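Local coordinates for possible flavin reductase (Haemophilus somnus 129PT, PDB 2R0X), which probably binds FMN and may act as an NADPH-dependent riboflavin reductase, at residues T104-L109 with N115-I120; I21-G26 with A97-L102; T121-V126 with D130-K135. All coordinates share one frame; numbering follows the deposited sequence.

Contact 1: T104-L109 with N115-I120; sequences TGSPML and NFDCEI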
loop_
_atom_site.group_PDB
_atom_site.type_symbol
_atom_site.label_atom_id
_atom_site.label_comp_id
_atom_site.label_asym_id
_atom_site.label_seq_id
_atom_site.Cartn_x
_atom_site.Cartn_y
_atom_site.Cartn_z
ATOM N N THR A 104 0.766 22.852 -2.592
ATOM C CA THR A 104 2.171 22.701 -2.986
ATOM C C THR A 104 2.516 23.138 -4.401
ATOM O O THR A 104 3.678 23.273 -4.729
ATOM C CB THR A 104 2.671 21.287 -2.801
ATOM O OG1 THR A 104 2.108 20.459 -3.808
ATOM C CG2 THR A 104 2.438 20.744 -1.392
ATOM N N GLY A 105 1.504 23.300 -5.249
ATOM C CA GLY A 105 1.734 23.460 -6.656
ATOM C C GLY A 105 1.778 22.164 -7.442
ATOM O O GLY A 105 1.697 22.197 -8.685
ATOM N N SER A 106 1.832 21.025 -6.753
ATOM C CA SER A 106 1.741 19.751 -7.442
ATOM C C SER A 106 0.365 19.669 -8.128
ATOM O O SER A 106 -0.658 20.051 -7.525
ATOM C CB SER A 106 1.880 18.591 -6.455
ATOM O OG SER A 106 3.131 18.645 -5.816
ATOM N N PRO A 107 0.289 19.185 -9.364
ATOM C CA PRO A 107 -0.991 19.195 -10.080
ATOM C C PRO A 107 -2.049 18.281 -9.452
ATOM O O PRO A 107 -1.815 17.093 -9.219
ATOM C CB PRO A 107 -0.613 18.700 -11.465
ATOM C CG PRO A 107 0.813 18.934 -11.598
ATOM C CD PRO A 107 1.402 18.877 -10.251
HETATM N N MSE A 108 -3.209 18.875 -9.165
HETATM C CA MSE A 108 -4.369 18.194 -8.656
HETATM C C MSE A 108 -5.261 17.755 -9.779
HETATM O O MSE A 108 -5.740 18.582 -10.554
HETATM C CB MSE A 108 -5.171 19.098 -7.740
HETATM C CG MSE A 108 -6.182 18.364 -6.905
HETATM SE SE MSE A 108 -7.599 19.379 -6.130
HETATM C CE MSE A 108 -9.001 18.919 -7.336
ATOM N N LEU A 109 -5.508 16.454 -9.883
ATOM C CA LEU A 109 -6.354 15.906 -10.910
ATOM C C LEU A 109 -7.811 16.197 -10.551
ATOM O O LEU A 109 -8.328 15.760 -9.519
ATOM C CB LEU A 109 -6.145 14.377 -10.962
ATOM C CG LEU A 109 -7.057 13.598 -11.940
ATOM C CD1 LEU A 109 -6.922 14.118 -13.345
ATOM C CD2 LEU A 109 -6.719 12.135 -11.861
ATOM N N ASN A 115 -7.636 13.424 -3.474
ATOM C CA ASN A 115 -6.432 14.168 -3.752
ATOM C C ASN A 115 -5.709 14.485 -2.443
ATOM O O ASN A 115 -6.286 15.134 -1.577
ATOM C CB ASN A 115 -6.719 15.485 -4.499
ATOM C CG ASN A 115 -7.637 15.302 -5.722
ATOM O OD1 ASN A 115 -8.860 15.455 -5.609
ATOM N ND2 ASN A 115 -7.052 15.022 -6.880
ATOM N N PHE A 116 -4.491 13.985 -2.290
ATOM C CA PHE A 116 -3.675 14.251 -1.107
ATOM C C PHE A 116 -2.450 15.046 -1.519
ATOM O O PHE A 116 -1.607 14.561 -2.245
ATOM C CB PHE A 116 -3.169 12.953 -0.474
ATOM C CG PHE A 116 -4.204 11.928 -0.117
ATOM C CD1 PHE A 116 -4.604 10.973 -1.029
ATOM C CD2 PHE A 116 -4.721 11.869 1.146
ATOM C CE1 PHE A 116 -5.511 9.970 -0.667
ATOM C CE2 PHE A 116 -5.608 10.835 1.507
ATOM C CZ PHE A 116 -5.986 9.915 0.575
ATOM N N ASP A 117 -2.383 16.312 -1.083
ATOM C CA ASP A 117 -1.234 17.183 -1.417
ATOM C C ASP A 117 -0.232 17.093 -0.280
ATOM O O ASP A 117 -0.624 17.215 0.855
ATOM C CB ASP A 117 -1.726 18.635 -1.590
ATOM C CG ASP A 117 -0.774 19.465 -2.426
ATOM O OD1 ASP A 117 0.200 18.908 -2.957
ATOM O OD2 ASP A 117 -1.034 20.686 -2.553
ATOM N N CYS A 118 1.019 16.824 -0.636
ATOM C CA CYS A 118 2.017 16.401 0.329
ATOM C C CYS A 118 3.362 17.071 0.167
ATOM O O CYS A 118 3.790 17.474 -0.898
ATOM C CB CYS A 118 2.259 14.895 0.183
ATOM S SG CYS A 118 0.818 13.810 0.290
ATOM N N GLU A 119 4.033 17.134 1.318
ATOM C CA GLU A 119 5.445 17.465 1.383
ATOM C C GLU A 119 6.242 16.188 1.547
ATOM O O GLU A 119 5.880 15.343 2.359
ATOM C CB GLU A 119 5.724 18.391 2.582
ATOM C CG GLU A 119 5.111 19.785 2.395
ATOM C CD GLU A 119 5.117 20.666 3.616
ATOM O OE1 GLU A 119 5.465 20.213 4.733
ATOM O OE2 GLU A 119 4.697 21.837 3.438
ATOM N N ILE A 120 7.331 16.044 0.784
ATOM C CA ILE A 120 8.164 14.819 0.862
ATOM C C ILE A 120 9.150 15.115 1.964
ATOM O O ILE A 120 10.182 15.749 1.751
ATOM C CB ILE A 120 8.866 14.522 -0.460
ATOM C CG1 ILE A 120 7.854 14.360 -1.608
ATOM C CG2 ILE A 120 9.750 13.253 -0.334
ATOM C CD1 ILE A 120 8.452 14.149 -2.946
HETATM O O HOH W 1 -0.999 21.590 -5.253
HETATM O O HOH W 2 -10.622 15.700 -7.729
#
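With its chi1 at -158°, D117 swings CG away from its own backbone N and sends the carboxylate to the T104-S106 turn, where T104, at chi1 73°, holds OG1 between its backbone N and carbonyl carbon, facing the acid. The two side chains come from opposite directions. T104 OG1 donates to D117 OD1 at 2.6 Å, on the syn side and close to the carboxylate plane, while T104 N gives D117 OD2 a nearly straight bond of 2.8 Å. T104 OG1 is itself an acceptor for S106 N at 3.0 Å, which makes an ST turn, and for S106 OG. The methyl T104 CG2 rests 3.6 Å from C118 O. One water links D117 OD2 to S106 O, donating to both, and T103 N adds another bond to OD2. At the other end N115 ND2 donates to L109 O at 3.0 Å, L109 O lying 22° out of the N115 amide plane; ND2 is also hydrogen-bonded to N71 OD1. The selenomethionine chain of M108 crosses that amide at about a right angle, its CG 3.5 Å from N115 ND2. Four donors meet the buried carboxylate: two backbone N-H groups, a hydroxyl and a water would spread its charge and probably favour the ionised form; the same bonds tie the loop before strand 108-109 to strand 114-126.

Contact 2: I21-G26 with A97-L102; sequences IVTTSG and ASWTTL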
loop_
_atom_site.group_PDB
_atom_site.type_symbol
_atom_site.label_atom_id
_atom_site.label_comp_id
_atom_site.label_asym_id
_atom_site.label_seq_id
_atom_site.Cartn_x
_atom_site.Cartn_y
_atom_site.Cartn_z
ATOM N N ILE A 21 -2.380 8.508 -9.586
ATOM C CA ILE A 21 -1.439 9.225 -10.417
ATOM C C ILE A 21 -0.734 10.226 -9.494
ATOM O O ILE A 21 -1.399 11.056 -8.830
ATOM C CB ILE A 21 -2.079 9.889 -11.625
ATOM C CG1 ILE A 21 -2.583 8.810 -12.583
ATOM C CG2 ILE A 21 -1.050 10.781 -12.334
ATOM C CD1 ILE A 21 -3.451 9.342 -13.735
ATOM N N VAL A 22 0.571 10.071 -9.347
ATOM C CA VAL A 22 1.374 10.854 -8.416
ATOM C C VAL A 22 2.055 11.929 -9.228
ATOM O O VAL A 22 2.767 11.628 -10.169
ATOM C CB VAL A 22 2.377 9.941 -7.714
ATOM C CG1 VAL A 22 3.310 10.777 -6.795
ATOM C CG2 VAL A 22 1.613 8.839 -6.910
ATOM N N THR A 23 1.882 13.194 -8.840
ATOM C CA THR A 23 2.370 14.305 -9.652
ATOM C C THR A 23 3.198 15.259 -8.803
ATOM O O THR A 23 3.146 15.277 -7.594
ATOM C CB THR A 23 1.191 15.096 -10.217
ATOM O OG1 THR A 23 0.464 15.652 -9.145
ATOM C CG2 THR A 23 0.282 14.218 -11.085
ATOM N N THR A 24 3.952 16.094 -9.516
ATOM C CA THR A 24 4.706 17.183 -8.927
ATOM C C THR A 24 4.821 18.272 -10.005
ATOM O O THR A 24 4.534 18.058 -11.186
ATOM C CB THR A 24 6.083 16.730 -8.378
ATOM O OG1 THR A 24 6.632 17.756 -7.553
ATOM C CG2 THR A 24 7.075 16.384 -9.489
ATOM N N SER A 25 5.290 19.437 -9.562
ATOM C CA SER A 25 5.365 20.648 -10.377
ATOM C C SER A 25 6.776 21.132 -10.555
ATOM O O SER A 25 7.541 21.138 -9.581
ATOM C CB SER A 25 4.714 21.767 -9.607
ATOM O OG SER A 25 5.632 22.150 -8.592
ATOM N N GLY A 26 7.044 21.753 -11.703
ATOM C CA GLY A 26 8.400 22.063 -12.043
ATOM C C GLY A 26 8.383 23.251 -12.970
ATOM O O GLY A 26 7.319 23.739 -13.378
ATOM N N ALA A 97 -6.471 15.246 -19.173
ATOM C CA ALA A 97 -7.362 15.529 -18.021
ATOM C C ALA A 97 -7.287 16.989 -17.674
ATOM O O ALA A 97 -6.595 17.752 -18.374
ATOM C CB ALA A 97 -6.942 14.663 -16.798
ATOM N N SER A 98 -8.001 17.399 -16.631
ATOM C CA SER A 98 -7.973 18.793 -16.173
ATOM C C SER A 98 -7.312 18.828 -14.826
ATOM O O SER A 98 -7.526 17.936 -13.998
ATOM C CB SER A 98 -9.389 19.345 -16.095
ATOM O OG SER A 98 -9.406 20.704 -15.692
ATOM N N TRP A 99 -6.497 19.857 -14.586
ATOM C CA TRP A 99 -5.655 19.928 -13.413
ATOM C C TRP A 99 -5.748 21.319 -12.777
ATOM O O TRP A 99 -5.831 22.337 -13.459
ATOM C CB TRP A 99 -4.184 19.663 -13.768
ATOM C CG TRP A 99 -4.012 18.399 -14.536
ATOM C CD1 TRP A 99 -4.164 18.241 -15.888
ATOM C CD2 TRP A 99 -3.689 17.106 -14.018
ATOM N NE1 TRP A 99 -3.960 16.946 -16.263
ATOM C CE2 TRP A 99 -3.680 16.214 -15.125
ATOM C CE3 TRP A 99 -3.387 16.610 -12.743
ATOM C CZ2 TRP A 99 -3.371 14.888 -14.983
ATOM C CZ3 TRP A 99 -3.079 15.279 -12.617
ATOM C CH2 TRP A 99 -3.079 14.432 -13.712
ATOM N N THR A 100 -5.604 21.338 -11.452
ATOM C CA THR A 100 -5.457 22.597 -10.711
ATOM C C THR A 100 -4.370 22.427 -9.651
ATOM O O THR A 100 -3.467 21.596 -9.831
ATOM C CB THR A 100 -6.794 23.059 -10.106
ATOM O OG1 THR A 100 -6.637 24.379 -9.581
ATOM C CG2 THR A 100 -7.265 22.145 -9.001
ATOM N N THR A 101 -4.389 23.238 -8.604
ATOM C CA THR A 101 -3.442 23.077 -7.513
ATOM C C THR A 101 -4.163 23.267 -6.210
ATOM O O THR A 101 -5.250 23.852 -6.164
ATOM C CB THR A 101 -2.214 24.048 -7.599
ATOM O OG1 THR A 101 -2.609 25.404 -7.431
ATOM C CG2 THR A 101 -1.388 23.889 -8.863
ATOM N N LEU A 102 -3.578 22.746 -5.139
ATOM C CA LEU A 102 -4.048 22.948 -3.781
ATOM C C LEU A 102 -3.055 23.872 -3.075
ATOM O O LEU A 102 -3.191 25.074 -3.177
ATOM C CB LEU A 102 -4.308 21.619 -3.054
ATOM C CG LEU A 102 -5.540 20.833 -3.492
ATOM C CD1 LEU A 102 -5.571 19.443 -2.772
ATOM C CD2 LEU A 102 -6.819 21.595 -3.217
#
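T23 and W99 meet through one methyl and one ring corner: T23 CG2 lies 3.8 Å from W99 CZ3, approaching the indole obliquely. Two residues earlier on the same strand, I21 CG2 comes to the rim of the same six-membered ring, near its plane, at 4.4 Å from W99 CH2. Both are apolar approaches, and no hydrogen bond runs between 21-26 and 97-102. The backbones stay well apart, with T23 CA and W99 CA separated by 10.5 Å, so the indole spans the gap and its benzene end alone reaches strand 17-25. W99 has CG beside its backbone N (chi1 -52°), which helps turn the ring away from its own strand and in toward I21 and T23. In T23 the first torsion of 63° places the methyl beside the backbone N, on the side of the tryptophan, and gives the hydroxyl a separate task: T23 OG1 is hydrogen-bonded to P107 O, in the chain that leads into strand 108-109. Further out, W99 NE1 is hydrogen-bonded to F94 O, and the F94 ring meets the indole with the planes at about 50°. P107 and L109 also pack on W99, while M69, N71 and L73 lie beside the two strand residues. Backbone bonds from I21 to N71 and from T23 to M69 fix the strand that presents the two methyls. The chemistry is therefore divided: dispersion joins the methyls to the indole over only 88 Å² of buried surface, whereas the polar groups of T23 and W99 bond to backbone carbonyls beyond the contact, and the indole N-H, turned to F94, probably helps fix the orientation in which the ring meets the methyls.

Contact 3: T121-V126 with D130-K135; sequences TEIKHV and DILICK. With EDO (1,2-ethanediol), chain J.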
loop_
_atom_site.group_PDB
_atom_site.type_symbol
_atom_site.label_atom_id
_atom_site.label_comp_id
_atom_site.label_asym_id
_atom_site.label_seq_id
_atom_site.Cartn_x
_atom_site.Cartn_y
_atom_site.Cartn_z
ATOM N N THR A 121 8.837 14.621 3.138
ATOM C CA THR A 121 9.542 14.963 4.318
ATOM C C THR A 121 10.912 14.282 4.351
ATOM O O THR A 121 11.915 14.897 4.714
ATOM C CB THR A 121 8.671 14.573 5.479
ATOM O OG1 THR A 121 7.338 15.108 5.238
ATOM C CG2 THR A 121 9.279 15.096 6.762
ATOM N N GLU A 122 10.961 13.016 3.951
ATOM C CA GLU A 122 12.212 12.265 3.908
ATOM C C GLU A 122 12.105 11.182 2.822
ATOM O O GLU A 122 11.014 10.805 2.374
ATOM C CB GLU A 122 12.582 11.744 5.290
ATOM C CG GLU A 122 11.739 10.665 5.770
ATOM C CD GLU A 122 12.152 10.038 7.094
ATOM O OE1 GLU A 122 13.197 10.405 7.664
ATOM O OE2 GLU A 122 11.427 9.142 7.538
ATOM N N ILE A 123 13.278 10.737 2.414
ATOM C CA ILE A 123 13.450 9.747 1.370
ATOM C C ILE A 123 14.339 8.655 1.899
ATOM O O ILE A 123 15.411 8.950 2.442
ATOM C CB ILE A 123 14.032 10.388 0.082
ATOM C CG1 ILE A 123 13.123 11.523 -0.443
ATOM C CG2 ILE A 123 14.288 9.353 -0.999
ATOM C CD1 ILE A 123 13.635 12.273 -1.695
ATOM N N LYS A 124 13.881 7.406 1.759
ATOM C CA LYS A 124 14.679 6.246 2.139
ATOM C C LYS A 124 14.992 5.411 0.902
ATOM O O LYS A 124 14.133 5.172 0.092
ATOM C CB LYS A 124 13.952 5.414 3.185
ATOM C CG LYS A 124 13.604 6.158 4.483
ATOM C CD LYS A 124 14.820 6.643 5.295
ATOM C CE LYS A 124 14.429 7.269 6.623
ATOM N NZ LYS A 124 15.643 7.747 7.302
ATOM N N HIS A 125 16.229 4.957 0.784
ATOM C CA HIS A 125 16.616 4.159 -0.351
ATOM C C HIS A 125 16.419 2.661 -0.076
ATOM O O HIS A 125 16.894 2.153 0.931
ATOM C CB HIS A 125 18.091 4.403 -0.699
ATOM C CG HIS A 125 18.445 5.827 -0.959
ATOM N ND1 HIS A 125 17.755 6.619 -1.842
ATOM C CD2 HIS A 125 19.441 6.611 -0.456
ATOM C CE1 HIS A 125 18.302 7.825 -1.884
ATOM N NE2 HIS A 125 19.336 7.843 -1.062
ATOM N N VAL A 126 15.764 1.977 -1.017
ATOM C CA VAL A 126 15.596 0.540 -0.965
ATOM C C VAL A 126 15.966 -0.057 -2.327
ATOM O O VAL A 126 15.113 -0.464 -3.125
ATOM C CB VAL A 126 14.154 0.136 -0.566
ATOM C CG1 VAL A 126 14.064 -1.407 -0.288
ATOM C CG2 VAL A 126 13.721 0.893 0.687
ATOM N N ASP A 130 12.928 3.988 -4.087
ATOM C CA ASP A 130 12.951 4.782 -2.870
ATOM C C ASP A 130 11.526 4.783 -2.281
ATOM O O ASP A 130 10.526 4.636 -2.985
ATOM C CB ASP A 130 13.327 6.243 -3.123
ATOM C CG ASP A 130 14.793 6.510 -3.309
ATOM O OD1 ASP A 130 15.603 5.598 -3.232
ATOM O OD2 ASP A 130 15.120 7.712 -3.527
ATOM N N ILE A 131 11.487 4.970 -0.967
ATOM C CA ILE A 131 10.266 5.243 -0.233
ATOM C C ILE A 131 10.235 6.749 0.061
ATOM O O ILE A 131 11.147 7.296 0.693
ATOM C CB ILE A 131 10.166 4.472 1.075
ATOM C CG1 ILE A 131 10.338 2.977 0.831
ATOM C CG2 ILE A 131 8.830 4.745 1.798
ATOM C CD1 ILE A 131 10.489 2.168 2.149
ATOM N N LEU A 132 9.196 7.414 -0.441
ATOM C CA LEU A 132 8.943 8.819 -0.193
ATOM C C LEU A 132 7.957 8.912 0.966
ATOM O O LEU A 132 6.840 8.439 0.863
ATOM C CB LEU A 132 8.398 9.505 -1.434
ATOM C CG LEU A 132 9.097 9.288 -2.734
ATOM C CD1 LEU A 132 8.388 9.937 -3.915
ATOM C CD2 LEU A 132 10.538 9.760 -2.669
ATOM N N ILE A 133 8.413 9.505 2.071
ATOM C CA ILE A 133 7.590 9.737 3.251
ATOM C C ILE A 133 6.962 11.092 3.101
ATOM O O ILE A 133 7.681 12.084 2.930
ATOM C CB ILE A 133 8.419 9.740 4.541
ATOM C CG1 ILE A 133 9.081 8.392 4.739
ATOM C CG2 ILE A 133 7.566 10.046 5.721
ATOM C CD1 ILE A 133 8.142 7.242 4.685
ATOM N N CYS A 134 5.638 11.134 3.151
ATOM C CA CYS A 134 4.922 12.324 2.682
ATOM C C CYS A 134 3.915 12.826 3.709
ATOM O O CYS A 134 2.857 12.237 3.888
ATOM C CB CYS A 134 4.180 11.958 1.395
ATOM S SG CYS A 134 5.255 11.457 0.035
ATOM N N LYS A 135 4.215 13.974 4.292
ATOM C CA LYS A 135 3.301 14.631 5.195
ATOM C C LYS A 135 2.187 15.260 4.359
ATOM O O LYS A 135 2.452 16.032 3.446
ATOM C CB LYS A 135 4.027 15.714 5.989
ATOM C CG LYS A 135 3.117 16.448 6.922
ATOM C CD LYS A 135 3.838 17.661 7.582
ATOM C CE LYS A 135 2.907 18.475 8.372
ATOM N NZ LYS A 135 3.722 19.595 8.954
HETATM C C1 EDO J . 21.208 11.164 -0.168
HETATM O O1 EDO J . 21.267 9.978 -0.952
HETATM C C2 EDO J . 20.487 10.848 1.102
HETATM O O2 EDO J . 19.127 10.542 0.791
#
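Backbone hydrogen bonds join E122 to I133 and K124 to I131 across two adjacent antiparallel strands. K124 and I131 form a reciprocal hydrogen-bonded pair, K124 N to I131 O and I131 N to K124 O both measuring 2.9 Å. At E122 the pattern changes: I133 N bonds to E122 O, but I133 O receives T121 N at 2.8 Å, so T121 and E122 both face I133 in a classic beta bulge. I123 CA and D130 CA add CA-H...O contacts to I131 O and K124 O, the same oxygens that accept from K124 N and I131 N. A side-chain hydrogen bond joins H125 and D130, a non-hydrogen-bonded pair whose side chains run side by side. H125 ND1 donates to D130 OD1 at 2.8 Å, nearly straight and within the imidazole plane, yet it reaches the oxygen from above the carboxylate, 38° out of that plane. Y59 OH, hydrogen-bonded to D130 OD2, helps position the carboxylate, and the far ring nitrogen, H125 NE2, is hydrogen-bonded at 2.9 Å to O1 of a 1,2-ethanediol, probably from the crystallisation liquor. Apolar contacts fall on both faces. I123 CG1 lies alongside L132 CD2 at 3.8 Å, on the face that carries H125 and D130. V126 CG2 crosses the end of I131 at CD1. On the face of I131 and I133, chi1 71° sets E122 CG between its backbone N and carbonyl carbon, beside I133 CG1, and the chain runs straight on from there. I131 and I133 also pack on I133 and I131 of the second subunit, so this face belongs to the dimer interface. The arrangement is a bulged antiparallel beta-hairpin of the split barrel, strand 114-126 returning as strand 129-141, with its second strand continuing the sheet to strand 46-53.

From the N terminus, residues 21-26 in strand 17-25 meet 97-102 in contact 2, closing a loop of 70 residues that holds three more sheet strands and three helices. The chain then turns through 104-109, and contact 1 closes a short loop onto strand 114-126. That strand runs on into contact 3, the hairpin with strand 129-141. The three closures follow in series, neither nesting nor crossing. Contacts 1 and 2 touch through M108 N to T100 O within the small sheet; contacts 1 and 3 share strand 114-126 and join at E119 N to K135 O. Contact 3 lies about 20 Å from contact 2, centre to centre, yet both reach the main sheet.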